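Local coordinates for PhiRv1 phage protein (Mycobacterium tuberculosis, PDB 6LG3), which is a mycobacterial toxin, EST12, that activates a RACK1-NLRP3-gasdermin D pyroptosis and IL-1 beta immune pathway, at residues H11-V15 with A29-L33. Sequence-based numbering, arbitrary orientation.
Sequences HELAV and AVEAL
One face of the His11 imidazole is covered by a methyl of Leu33: CD1 stands 4.2 Å from the ring centroid and 27° off the normal, a CH-pi contact displaced toward the edge that carries CE1 and NE2. CE1, the ring atom nearest the leucine, also lies 4.0 Å from Leu33 CB. The pair belongs to a helix-loop-helix corner: helix 4-22 passes through a short connection into helix 26-39, which runs steeply across it, the local axes at 116° and 10.1 Å apart. With CG of His11 anti to the backbone N (chi1 -168°), the ring reaches across to the second helix, and it meets Leu33 coming from the opposite direction. No hydrogen bond joins the two segments, and the packing is apolar apart from the imidazole. Leu33 CD1 is shared by three residues of the first helix: besides the ring it touches Ala14 CB and Val15 CG2. The distance from Leu33 CD1 to Val15 CG2 is 3.7 Å. The two methyls of Val15 take different partners: CG2 also meets Val30 CG2 near the exposed side of the crossing, whereas CG1 faces the small Ala29, where the backbones come nearest, with 5.5 Å between the CA atoms of Val15 and Ala29. The buried side leads to the antiparallel sheet, with Ala14 resting on Val61 and Leu33 on Leu60 of strand 58-64. Towards the turn, Ala29 packs on Val18 and Cys19, and its CB sits 3.9 Å from both Val15 CG1 and Val15 O.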
ATOM      1  N   HIS A  11       2.585  -1.477  -1.528  1.00 26.23           N
ATOM      2  CA  HIS A  11       3.401  -1.047  -0.396  1.00 34.88           C
ATOM      3  C   HIS A  11       4.296   0.130  -0.774  1.00 36.01           C
ATOM      4  O   HIS A  11       4.452   1.075   0.013  1.00 30.33           O
ATOM      5  CB  HIS A  11       4.238  -2.214   0.125  1.00 39.47           C
ATOM      6  CG  HIS A  11       4.889  -1.949   1.446  1.00 50.23           C
ATOM      7  ND1 HIS A  11       4.261  -2.202   2.648  1.00 54.86           N
ATOM      8  CD2 HIS A  11       6.108  -1.448   1.755  1.00 52.73           C
ATOM      9  CE1 HIS A  11       5.068  -1.873   3.641  1.00 55.78           C
ATOM     10  NE2 HIS A  11       6.194  -1.412   3.125  1.00 54.24           N
ATOM     11  N   GLU A  12       4.882   0.101  -1.980  1.00 29.91           N
ATOM     12  CA  GLU A  12       5.718   1.222  -2.405  1.00 30.59           C
ATOM     13  C   GLU A  12       4.903   2.507  -2.518  1.00 31.10           C
ATOM     14  O   GLU A  12       5.344   3.579  -2.066  1.00 29.98           O
ATOM     15  CB  GLU A  12       6.411   0.884  -3.725  1.00 37.57           C
ATOM     16  CG  GLU A  12       7.329  -0.332  -3.619  1.00 56.23           C
ATOM     17  CD  GLU A  12       7.921  -0.761  -4.959  1.00 75.26           C
ATOM     18  OE1 GLU A  12       8.437  -1.900  -5.045  1.00 72.74           O
ATOM     19  OE2 GLU A  12       7.872   0.036  -5.924  1.00 85.05           O
ATOM     20  N   LEU A  13       3.695   2.415  -3.092  1.00 30.44           N
ATOM     21  CA  LEU A  13       2.801   3.570  -3.142  1.00 30.70           C
ATOM     22  C   LEU A  13       2.449   4.072  -1.739  1.00 27.48           C
ATOM     23  O   LEU A  13       2.305   5.284  -1.525  1.00 31.07           O
ATOM     24  CB  LEU A  13       1.526   3.216  -3.905  1.00 25.55           C
ATOM     25  CG  LEU A  13       1.664   2.783  -5.366  1.00 33.95           C
ATOM     26  CD1 LEU A  13       0.291   2.420  -5.905  1.00 33.70           C
ATOM     27  CD2 LEU A  13       2.276   3.901  -6.180  1.00 38.47           C
ATOM     28  N   ALA A  14       2.275   3.158  -0.777  1.00 28.78           N
ATOM     29  CA  ALA A  14       1.963   3.594   0.584  1.00 29.57           C
ATOM     30  C   ALA A  14       3.136   4.327   1.218  1.00 30.01           C
ATOM     31  O   ALA A  14       2.942   5.350   1.887  1.00 32.25           O
ATOM     32  CB  ALA A  14       1.551   2.401   1.443  1.00 32.59           C
ATOM     33  N   VAL A  15       4.358   3.824   1.015  1.00 30.57           N
ATOM     34  CA  VAL A  15       5.543   4.535   1.495  1.00 31.53           C
ATOM     35  C   VAL A  15       5.585   5.944   0.915  1.00 33.31           C
ATOM     36  O   VAL A  15       5.869   6.915   1.631  1.00 34.57           O
ATOM     37  CB  VAL A  15       6.818   3.739   1.158  1.00 33.17           C
ATOM     38  CG1 VAL A  15       8.070   4.543   1.485  1.00 34.39           C
ATOM     39  CG2 VAL A  15       6.825   2.412   1.896  1.00 28.22           C
ATOM     40  N   ALA A  29       9.032   5.778   6.931  1.00 31.68           N
ATOM     41  CA  ALA A  29       7.696   5.355   6.524  1.00 31.06           C
ATOM     42  C   ALA A  29       7.566   3.837   6.562  1.00 30.49           C
ATOM     43  O   ALA A  29       6.540   3.303   7.004  1.00 32.24           O
ATOM     44  CB  ALA A  29       7.383   5.893   5.128  1.00 33.99           C
ATOM     45  N   VAL A  30       8.600   3.125   6.104  1.00 30.49           N
ATOM     46  CA  VAL A  30       8.576   1.667   6.171  1.00 32.23           C
ATOM     47  C   VAL A  30       8.459   1.202   7.618  1.00 33.48           C
ATOM     48  O   VAL A  30       7.711   0.266   7.920  1.00 36.96           O
ATOM     49  CB  VAL A  30       9.813   1.065   5.486  1.00 33.59           C
ATOM     50  CG1 VAL A  30       9.906  -0.422   5.807  1.00 39.07           C
ATOM     51  CG2 VAL A  30       9.768   1.302   3.967  1.00 37.08           C
ATOM     52  N   GLU A  31       9.184   1.854   8.538  1.00 34.91           N
ATOM     53  CA  GLU A  31       9.076   1.492   9.954  1.00 41.00           C
ATOM     54  C   GLU A  31       7.648   1.665  10.472  1.00 36.33           C
ATOM     55  O   GLU A  31       7.129   0.805  11.199  1.00 33.58           O
ATOM     56  CB  GLU A  31      10.050   2.333  10.782  1.00 39.30           C
ATOM     57  CG  GLU A  31      10.588   1.660  12.022  1.00 53.07           C
ATOM     58  CD  GLU A  31      11.599   2.533  12.762  1.00 66.24           C
ATOM     59  OE1 GLU A  31      11.215   3.625  13.244  1.00 65.67           O
ATOM     60  OE2 GLU A  31      12.780   2.132  12.851  1.00 69.05           O
ATOM     61  N   ALA A  32       6.993   2.775  10.112  1.00 33.52           N
ATOM     62  CA  ALA A  32       5.627   2.997  10.588  1.00 33.85           C
ATOM     63  C   ALA A  32       4.658   1.966  10.010  1.00 31.98           C
ATOM     64  O   ALA A  32       3.785   1.438  10.726  1.00 34.16           O
ATOM     65  CB  ALA A  32       5.177   4.416  10.242  1.00 31.28           C
ATOM     66  N   LEU A  33       4.797   1.661   8.718  1.00 30.92           N
ATOM     67  CA  LEU A  33       3.936   0.647   8.119  1.00 32.00           C
ATOM     68  C   LEU A  33       4.160  -0.714   8.764  1.00 31.40           C
ATOM     69  O   LEU A  33       3.205  -1.466   8.996  1.00 28.48           O
ATOM     70  CB  LEU A  33       4.174   0.580   6.610  1.00 26.83           C
ATOM     71  CG  LEU A  33       3.672   1.812   5.838  1.00 30.17           C
ATOM     72  CD1 LEU A  33       4.153   1.777   4.400  1.00 28.92           C
ATOM     73  CD2 LEU A  33       2.155   1.910   5.876  1.00 36.96           C
TER